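Local coordinates for protein prolyl-ACP dehydrogenase (Oscillatoria sp., PDB 4IRN) that oxidises a prolyl group carried on an acyl carrier protein, using bound FAD, in the biosynthesis of the cyanotoxin anatoxin-a, at residues 159-164 with 192-197; 188-193 with 246-251. All coordinates share one frame; numbering follows the deposited sequence.

Contact 1: 159-164 with 192-197; sequences SHAATE and HYVTNG. With FAD (flavin-adenine dinucleotide), chain I.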
loop_
_atom_site.group_PDB
_atom_site.type_symbol
_atom_site.label_atom_id
_atom_site.label_comp_id
_atom_site.label_asym_id
_atom_site.label_seq_id
_atom_site.Cartn_x
_atom_site.Cartn_y
_atom_site.Cartn_z
ATOM N N SER A 159 14.462 3.132 -35.110
ATOM C CA SER A 159 13.563 2.235 -34.411
ATOM C C SER A 159 14.346 1.046 -33.891
ATOM O O SER A 159 15.338 0.632 -34.499
ATOM C CB SER A 159 12.449 1.761 -35.337
ATOM O OG SER A 159 11.457 2.761 -35.484
ATOM N N HIS A 160 13.908 0.520 -32.748
ATOM C CA HIS A 160 14.490 -0.633 -32.088
ATOM C C HIS A 160 13.409 -1.716 -32.127
ATOM O O HIS A 160 12.373 -1.565 -31.478
ATOM C CB HIS A 160 14.903 -0.253 -30.650
ATOM C CG HIS A 160 15.399 -1.386 -29.800
ATOM N ND1 HIS A 160 14.516 -2.113 -29.007
ATOM C CD2 HIS A 160 16.639 -1.883 -29.637
ATOM C CE1 HIS A 160 15.256 -3.012 -28.384
ATOM N NE2 HIS A 160 16.533 -2.916 -28.734
ATOM N N ALA A 161 13.605 -2.756 -32.966
ATOM C CA ALA A 161 12.652 -3.862 -33.113
ATOM C C ALA A 161 13.242 -5.160 -32.583
ATOM O O ALA A 161 14.071 -5.798 -33.244
ATOM C CB ALA A 161 12.219 -4.014 -34.560
ATOM N N ALA A 162 12.836 -5.514 -31.342
ATOM C CA ALA A 162 13.294 -6.705 -30.632
ATOM C C ALA A 162 12.153 -7.601 -30.213
ATOM O O ALA A 162 12.233 -8.800 -30.449
ATOM C CB ALA A 162 14.122 -6.312 -29.427
ATOM N N THR A 163 11.089 -7.034 -29.611
ATOM C CA THR A 163 9.916 -7.784 -29.125
ATOM C C THR A 163 9.121 -8.482 -30.247
ATOM O O THR A 163 9.077 -7.975 -31.363
ATOM C CB THR A 163 9.029 -6.887 -28.240
ATOM O OG1 THR A 163 8.108 -7.695 -27.514
ATOM C CG2 THR A 163 8.243 -5.874 -29.034
ATOM N N GLU A 164 8.500 -9.630 -29.937
ATOM C CA GLU A 164 7.679 -10.468 -30.832
ATOM C C GLU A 164 6.421 -10.995 -30.098
ATOM O O GLU A 164 6.435 -11.046 -28.871
ATOM C CB GLU A 164 8.502 -11.668 -31.321
ATOM C CG GLU A 164 9.762 -11.306 -32.076
ATOM C CD GLU A 164 10.528 -12.475 -32.657
ATOM O OE1 GLU A 164 11.666 -12.246 -33.126
ATOM O OE2 GLU A 164 10.000 -13.611 -32.659
ATOM N N HIS A 192 6.194 -7.158 -33.150
ATOM C CA HIS A 192 5.112 -6.287 -32.765
ATOM C C HIS A 192 5.675 -5.169 -31.888
ATOM O O HIS A 192 6.795 -5.311 -31.397
ATOM C CB HIS A 192 3.921 -7.058 -32.160
ATOM C CG HIS A 192 4.087 -7.702 -30.805
ATOM N ND1 HIS A 192 5.263 -7.587 -30.084
ATOM C CD2 HIS A 192 3.204 -8.414 -30.075
ATOM C CE1 HIS A 192 5.047 -8.232 -28.943
ATOM N NE2 HIS A 192 3.826 -8.753 -28.894
ATOM N N TYR A 193 4.971 -4.035 -31.792
ATOM C CA TYR A 193 5.410 -2.831 -31.056
ATOM C C TYR A 193 6.793 -2.313 -31.506
ATOM O O TYR A 193 7.814 -2.712 -30.941
ATOM C CB TYR A 193 5.350 -2.985 -29.514
ATOM C CG TYR A 193 4.103 -3.666 -28.997
ATOM C CD1 TYR A 193 2.857 -3.057 -29.104
ATOM C CD2 TYR A 193 4.169 -4.913 -28.383
ATOM C CE1 TYR A 193 1.702 -3.690 -28.646
ATOM C CE2 TYR A 193 3.023 -5.549 -27.906
ATOM C CZ TYR A 193 1.792 -4.931 -28.033
ATOM O OH TYR A 193 0.662 -5.559 -27.566
ATOM N N VAL A 194 6.827 -1.448 -32.530
ATOM C CA VAL A 194 8.081 -0.876 -33.030
ATOM C C VAL A 194 7.953 0.656 -33.000
ATOM O O VAL A 194 7.482 1.254 -33.966
ATOM C CB VAL A 194 8.498 -1.438 -34.430
ATOM C CG1 VAL A 194 9.860 -0.907 -34.861
ATOM C CG2 VAL A 194 8.497 -2.965 -34.454
ATOM N N THR A 195 8.356 1.285 -31.874
ATOM C CA THR A 195 8.291 2.746 -31.700
ATOM C C THR A 195 9.036 3.439 -32.844
ATOM O O THR A 195 10.159 3.045 -33.165
ATOM C CB THR A 195 8.785 3.169 -30.302
ATOM O OG1 THR A 195 8.040 2.470 -29.307
ATOM C CG2 THR A 195 8.659 4.664 -30.057
ATOM N N ASN A 196 8.373 4.430 -33.488
ATOM C CA ASN A 196 8.880 5.237 -34.612
ATOM C C ASN A 196 8.910 4.518 -35.976
ATOM O O ASN A 196 9.310 5.128 -36.970
ATOM C CB ASN A 196 10.248 5.894 -34.288
ATOM C CG ASN A 196 10.266 6.757 -33.046
ATOM O OD1 ASN A 196 9.301 7.476 -32.737
ATOM N ND2 ASN A 196 11.385 6.734 -32.321
ATOM N N GLY A 197 8.473 3.256 -36.011
ATOM C CA GLY A 197 8.456 2.404 -37.197
ATOM C C GLY A 197 7.955 3.044 -38.484
ATOM O O GLY A 197 8.618 2.946 -39.519
HETATM P PA FAD I . 4.288 -10.475 -21.733
HETATM O O1A FAD I . 5.760 -10.436 -21.858
HETATM O O2A FAD I . 3.415 -11.279 -22.683
HETATM O O5B FAD I . 3.891 -11.043 -20.315
HETATM C C5B FAD I . 2.513 -11.061 -19.907
HETATM C C4B FAD I . 2.451 -10.694 -18.449
HETATM O O4B FAD I . 3.036 -11.748 -17.667
HETATM C C3B FAD I . 3.149 -9.386 -18.076
HETATM O O3B FAD I . 2.199 -8.485 -17.528
HETATM C C2B FAD I . 4.252 -9.769 -17.075
HETATM O O2B FAD I . 4.092 -9.032 -15.872
HETATM C C1B FAD I . 4.003 -11.246 -16.763
HETATM N N9A FAD I . 5.199 -12.085 -16.837
HETATM C C8A FAD I . 5.789 -12.577 -17.971
HETATM N N7A FAD I . 6.889 -13.256 -17.749
HETATM C C5A FAD I . 7.037 -13.211 -16.375
HETATM C C6A FAD I . 8.020 -13.734 -15.499
HETATM N N6A FAD I . 9.076 -14.443 -15.905
HETATM N N1A FAD I . 7.879 -13.491 -14.178
HETATM C C2A FAD I . 6.822 -12.787 -13.765
HETATM N N3A FAD I . 5.832 -12.261 -14.491
HETATM C C4A FAD I . 5.996 -12.497 -15.795
HETATM N N1 FAD I . 9.549 -3.457 -27.950
HETATM C C2 FAD I . 10.560 -3.324 -28.875
HETATM O O2 FAD I . 11.297 -4.273 -29.142
HETATM N N3 FAD I . 10.747 -2.116 -29.542
HETATM C C4 FAD I . 9.990 -0.982 -29.370
HETATM O O4 FAD I . 10.248 0.031 -30.019
HETATM C C4X FAD I . 8.908 -1.120 -28.394
HETATM N N5 FAD I . 8.116 -0.090 -28.196
HETATM C C5X FAD I . 7.049 -0.254 -27.313
HETATM C C6 FAD I . 6.200 0.834 -27.092
HETATM C C7 FAD I . 5.129 0.748 -26.210
HETATM C C7M FAD I . 4.293 1.971 -25.929
HETATM C C8 FAD I . 4.881 -0.471 -25.542
HETATM C C8M FAD I . 3.739 -0.620 -24.570
HETATM C C9 FAD I . 5.711 -1.560 -25.773
HETATM C C9A FAD I . 6.798 -1.479 -26.639
HETATM N N10 FAD I . 7.679 -2.571 -26.882
HETATM C C10 FAD I . 8.746 -2.419 -27.731
HETATM C "C1'" FAD I . 7.377 -3.887 -26.275
HETATM C "C2'" FAD I . 7.503 -3.802 -24.760
HETATM O "O2'" FAD I . 8.866 -3.828 -24.345
HETATM C "C3'" FAD I . 6.681 -4.904 -24.092
HETATM O "O3'" FAD I . 5.606 -4.312 -23.366
HETATM C "C4'" FAD I . 7.481 -5.819 -23.163
HETATM O "O4'" FAD I . 8.529 -6.459 -23.895
HETATM C "C5'" FAD I . 6.613 -6.814 -22.414
HETATM O "O5'" FAD I . 6.040 -7.769 -23.322
HETATM P P FAD I . 4.462 -8.071 -23.274
HETATM O O1P FAD I . 3.673 -6.838 -23.039
HETATM O O2P FAD I . 4.392 -8.820 -24.582
HETATM O O3P FAD I . 3.905 -8.938 -22.049
HETATM O O HOH W 1 12.208 2.200 -30.845
#

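Contact 2: 188-193 with 246-251; sequences NGYKHY and VPELRL. With FAD (flavin-adenine dinucleotide), chain I.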
loop_
_atom_site.group_PDB
_atom_site.type_symbol
_atom_site.label_atom_id
_atom_site.label_comp_id
_atom_site.label_asym_id
_atom_site.label_seq_id
_atom_site.Cartn_x
_atom_site.Cartn_y
_atom_site.Cartn_z
ATOM N N ASN A 188 13.722 -13.101 -41.805
ATOM C CA ASN A 188 12.308 -13.478 -41.803
ATOM C C ASN A 188 11.790 -13.511 -40.366
ATOM O O ASN A 188 12.442 -14.083 -39.490
ATOM C CB ASN A 188 12.107 -14.835 -42.491
ATOM C CG ASN A 188 12.135 -14.762 -43.990
ATOM O OD1 ASN A 188 11.140 -14.408 -44.628
ATOM N ND2 ASN A 188 13.273 -15.098 -44.584
ATOM N N GLY A 189 10.650 -12.870 -40.138
ATOM C CA GLY A 189 10.032 -12.790 -38.817
ATOM C C GLY A 189 8.979 -11.713 -38.668
ATOM O O GLY A 189 8.644 -11.013 -39.630
ATOM N N TYR A 190 8.441 -11.586 -37.453
ATOM C CA TYR A 190 7.413 -10.594 -37.139
ATOM C C TYR A 190 7.725 -9.943 -35.806
ATOM O O TYR A 190 8.002 -10.636 -34.824
ATOM C CB TYR A 190 6.011 -11.234 -37.181
ATOM C CG TYR A 190 4.878 -10.468 -36.527
ATOM C CD1 TYR A 190 4.473 -9.223 -37.010
ATOM C CD2 TYR A 190 4.133 -11.037 -35.511
ATOM C CE1 TYR A 190 3.393 -8.538 -36.446
ATOM C CE2 TYR A 190 3.027 -10.386 -34.970
ATOM C CZ TYR A 190 2.662 -9.135 -35.440
ATOM O OH TYR A 190 1.585 -8.493 -34.880
ATOM N N LYS A 191 7.752 -8.608 -35.799
ATOM C CA LYS A 191 8.029 -7.821 -34.603
ATOM C C LYS A 191 6.835 -6.944 -34.306
ATOM O O LYS A 191 6.480 -6.103 -35.149
ATOM C CB LYS A 191 9.282 -6.933 -34.759
ATOM C CG LYS A 191 10.590 -7.653 -35.078
ATOM C CD LYS A 191 11.217 -8.307 -33.876
ATOM C CE LYS A 191 12.539 -8.965 -34.185
ATOM N NZ LYS A 191 13.053 -9.691 -32.989
ATOM N N HIS A 192 6.194 -7.158 -33.150
ATOM C CA HIS A 192 5.112 -6.287 -32.765
ATOM C C HIS A 192 5.675 -5.169 -31.888
ATOM O O HIS A 192 6.795 -5.311 -31.397
ATOM C CB HIS A 192 3.921 -7.058 -32.160
ATOM C CG HIS A 192 4.087 -7.702 -30.805
ATOM N ND1 HIS A 192 5.263 -7.587 -30.084
ATOM C CD2 HIS A 192 3.204 -8.414 -30.075
ATOM C CE1 HIS A 192 5.047 -8.232 -28.943
ATOM N NE2 HIS A 192 3.826 -8.753 -28.894
ATOM N N TYR A 193 4.971 -4.035 -31.792
ATOM C CA TYR A 193 5.410 -2.831 -31.056
ATOM C C TYR A 193 6.793 -2.313 -31.506
ATOM O O TYR A 193 7.814 -2.712 -30.941
ATOM C CB TYR A 193 5.350 -2.985 -29.514
ATOM C CG TYR A 193 4.103 -3.666 -28.997
ATOM C CD1 TYR A 193 2.857 -3.057 -29.104
ATOM C CD2 TYR A 193 4.169 -4.913 -28.383
ATOM C CE1 TYR A 193 1.702 -3.690 -28.646
ATOM C CE2 TYR A 193 3.023 -5.549 -27.906
ATOM C CZ TYR A 193 1.792 -4.931 -28.033
ATOM O OH TYR A 193 0.662 -5.559 -27.566
ATOM N N VAL A 246 3.555 3.803 -32.999
ATOM C CA VAL A 246 3.937 2.433 -32.654
ATOM C C VAL A 246 3.210 1.371 -33.536
ATOM O O VAL A 246 2.197 0.788 -33.118
ATOM C CB VAL A 246 3.867 2.126 -31.125
ATOM C CG1 VAL A 246 4.465 0.757 -30.805
ATOM C CG2 VAL A 246 4.569 3.208 -30.310
ATOM N N PRO A 247 3.731 1.101 -34.756
ATOM C CA PRO A 247 3.113 0.069 -35.608
ATOM C C PRO A 247 3.731 -1.325 -35.391
ATOM O O PRO A 247 4.576 -1.514 -34.511
ATOM C CB PRO A 247 3.428 0.592 -37.007
ATOM C CG PRO A 247 4.785 1.221 -36.861
ATOM C CD PRO A 247 4.886 1.722 -35.437
ATOM N N GLU A 248 3.319 -2.299 -36.208
ATOM C CA GLU A 248 3.915 -3.633 -36.220
ATOM C C GLU A 248 4.873 -3.674 -37.386
ATOM O O GLU A 248 4.766 -2.869 -38.298
ATOM C CB GLU A 248 2.861 -4.708 -36.462
ATOM C CG GLU A 248 1.994 -5.083 -35.280
ATOM C CD GLU A 248 0.777 -5.882 -35.678
ATOM O OE1 GLU A 248 0.749 -6.449 -36.791
ATOM O OE2 GLU A 248 -0.143 -6.001 -34.844
ATOM N N LEU A 249 5.760 -4.664 -37.388
ATOM C CA LEU A 249 6.733 -4.897 -38.449
ATOM C C LEU A 249 6.765 -6.372 -38.850
ATOM O O LEU A 249 6.667 -7.260 -37.992
ATOM C CB LEU A 249 8.127 -4.412 -38.005
ATOM C CG LEU A 249 9.296 -4.577 -38.975
ATOM C CD1 LEU A 249 9.129 -3.696 -40.201
ATOM C CD2 LEU A 249 10.594 -4.251 -38.293
ATOM N N ARG A 250 6.892 -6.625 -40.161
ATOM C CA ARG A 250 7.010 -7.975 -40.730
ATOM C C ARG A 250 8.159 -7.990 -41.718
ATOM O O ARG A 250 8.284 -7.064 -42.520
ATOM C CB ARG A 250 5.703 -8.452 -41.386
ATOM C CG ARG A 250 4.658 -8.853 -40.350
ATOM C CD ARG A 250 3.290 -9.179 -40.915
ATOM N NE ARG A 250 2.348 -9.520 -39.844
ATOM C CZ ARG A 250 1.152 -10.067 -40.037
ATOM N NH1 ARG A 250 0.729 -10.343 -41.265
ATOM N NH2 ARG A 250 0.371 -10.349 -39.002
ATOM N N LEU A 251 9.034 -9.005 -41.612
ATOM C CA LEU A 251 10.192 -9.183 -42.488
ATOM C C LEU A 251 9.960 -10.409 -43.359
ATOM O O LEU A 251 9.789 -11.512 -42.831
ATOM C CB LEU A 251 11.499 -9.319 -41.680
ATOM C CG LEU A 251 11.847 -8.151 -40.769
ATOM C CD1 LEU A 251 12.380 -8.640 -39.451
ATOM C CD2 LEU A 251 12.837 -7.231 -41.427
HETATM P PA FAD I . 4.288 -10.475 -21.733
HETATM O O1A FAD I . 5.760 -10.436 -21.858
HETATM O O2A FAD I . 3.415 -11.279 -22.683
HETATM O O5B FAD I . 3.891 -11.043 -20.315
HETATM C C5B FAD I . 2.513 -11.061 -19.907
HETATM C C4B FAD I . 2.451 -10.694 -18.449
HETATM O O4B FAD I . 3.036 -11.748 -17.667
HETATM C C3B FAD I . 3.149 -9.386 -18.076
HETATM O O3B FAD I . 2.199 -8.485 -17.528
HETATM C C2B FAD I . 4.252 -9.769 -17.075
HETATM O O2B FAD I . 4.092 -9.032 -15.872
HETATM C C1B FAD I . 4.003 -11.246 -16.763
HETATM N N9A FAD I . 5.199 -12.085 -16.837
HETATM C C8A FAD I . 5.789 -12.577 -17.971
HETATM N N7A FAD I . 6.889 -13.256 -17.749
HETATM C C5A FAD I . 7.037 -13.211 -16.375
HETATM C C6A FAD I . 8.020 -13.734 -15.499
HETATM N N6A FAD I . 9.076 -14.443 -15.905
HETATM N N1A FAD I . 7.879 -13.491 -14.178
HETATM C C2A FAD I . 6.822 -12.787 -13.765
HETATM N N3A FAD I . 5.832 -12.261 -14.491
HETATM C C4A FAD I . 5.996 -12.497 -15.795
HETATM N N1 FAD I . 9.549 -3.457 -27.950
HETATM C C2 FAD I . 10.560 -3.324 -28.875
HETATM O O2 FAD I . 11.297 -4.273 -29.142
HETATM N N3 FAD I . 10.747 -2.116 -29.542
HETATM C C4 FAD I . 9.990 -0.982 -29.370
HETATM O O4 FAD I . 10.248 0.031 -30.019
HETATM C C4X FAD I . 8.908 -1.120 -28.394
HETATM N N5 FAD I . 8.116 -0.090 -28.196
HETATM C C5X FAD I . 7.049 -0.254 -27.313
HETATM C C6 FAD I . 6.200 0.834 -27.092
HETATM C C7 FAD I . 5.129 0.748 -26.210
HETATM C C7M FAD I . 4.293 1.971 -25.929
HETATM C C8 FAD I . 4.881 -0.471 -25.542
HETATM C C8M FAD I . 3.739 -0.620 -24.570
HETATM C C9 FAD I . 5.711 -1.560 -25.773
HETATM C C9A FAD I . 6.798 -1.479 -26.639
HETATM N N10 FAD I . 7.679 -2.571 -26.882
HETATM C C10 FAD I . 8.746 -2.419 -27.731
HETATM C "C1'" FAD I . 7.377 -3.887 -26.275
HETATM C "C2'" FAD I . 7.503 -3.802 -24.760
HETATM O "O2'" FAD I . 8.866 -3.828 -24.345
HETATM C "C3'" FAD I . 6.681 -4.904 -24.092
HETATM O "O3'" FAD I . 5.606 -4.312 -23.366
HETATM C "C4'" FAD I . 7.481 -5.819 -23.163
HETATM O "O4'" FAD I . 8.529 -6.459 -23.895
HETATM C "C5'" FAD I . 6.613 -6.814 -22.414
HETATM O "O5'" FAD I . 6.040 -7.769 -23.322
HETATM P P FAD I . 4.462 -8.071 -23.274
HETATM O O1P FAD I . 3.673 -6.838 -23.039
HETATM O O2P FAD I . 4.392 -8.820 -24.582
HETATM O O3P FAD I . 3.905 -8.938 -22.049
#

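Contact 1: 159-164 with 192-197
Ser159, on the edge strand 158-161, reaches the loop 192-197 with its whole side chain. Its CB rests 3.7 Å from CG1 of Val194, and beyond it the hydroxyl gives a hydrogen bond to the turn: OG of Ser159 lies 2.7 Å from O of Thr195, with the donor tilted 26° out of the carbonyl plane. Chi1 of -78° places OG beside the backbone N and anti to the carbonyl carbon, which turns it to that carbonyl. The same Thr195 oxygen accepts from a water that also donates to FAD O4 and receives the N-H of His160. Residues 194-197 form a type II beta turn. Two residues along the strand, Ala161 CB packs 3.9 Å from CG2 of Val194. At the far end the His192 ring is sandwiched between the Glu164 backbone, offset toward its rim, and CE2 of Tyr193, which stands 3.4 Å above the ring centre, while OG1 of Thr163 lies at the ring edge.

Both segments grip the flavin. FAD N3 donates to His160 O over 2.6 Å, and FAD O2 accepts from the backbone N atoms of Ala162 and Thr163, the latter nearly straight at 173°. From the loop, Thr195 N binds FAD O4, and Thr195 OG1 donates to FAD N5 at 2.8 Å. Tyr193 also packs on Ala377 of the second subunit. These bonds to the pyrimidine edge and N5 make up part of the flavin site of an acyl-CoA dehydrogenase fold, which Ser169, Phe398 and residues of other subunits complete.

Contact 2: 188-193 with 246-251
Gly189 and Leu251 are joined by two backbone hydrogen bonds, as are Lys191 and Leu249, making both antiparallel hydrogen-bonded pairs. Leu251 N meets Gly189 O at 2.8 Å with an N-H...O angle of 176°, and Leu249 N to Lys191 O is also 2.8 Å. Between them Tyr190 and Arg250 form a non-hydrogen-bonded pair, CA to CA 4.5 Å, and the strand axes run at 175°.

The aromatic interaction sits on the face bearing Tyr190 and Arg250. The extended arginine chain carries its guanidinium over the phenol: CZ of Arg250 is 4.8 Å from the ring centroid, a cation-pi contact, although the two planes are 84° apart. Arg250 CG touches CD1 of Tyr190 at 3.4 Å. The Glu248 carboxylate lies at the edge of the same ring, modelled too close to the phenol OH for its placing to be trusted.

Past the strand end, CG1 of Val246 makes an apolar contact 4.1 Å from CB of Tyr193. On the other face Leu249 and Leu251 pack against Ile205, and the Lys191 ammonium reaches the Phe206 carbonyl and segment 159-164.

Backbone bonds therefore fix the register, while the arginine over Tyr190 adds a probably modest attraction at a partly exposed surface.

The centres of contacts 1 and 2 lie about 7 Å apart, and all four segments fall in the middle-domain range of the family. The chain passes first through 159-164, then 188-193 and 192-197, which overlap at His192 and Tyr193, and last through 246-251. Contact 2 joins neighbouring strands 184-191 and 249-257 of the antiparallel sheet; contact 1 ties the loop leaving the first of them to strand 158-161, at the edge of the mixed sheet. Lys191 bridges the two, with NZ 2.9 Å from Glu164 OE1 in a salt bridge. The strand pairing thus leads directly into the loop that, together with 159-164, binds the flavin.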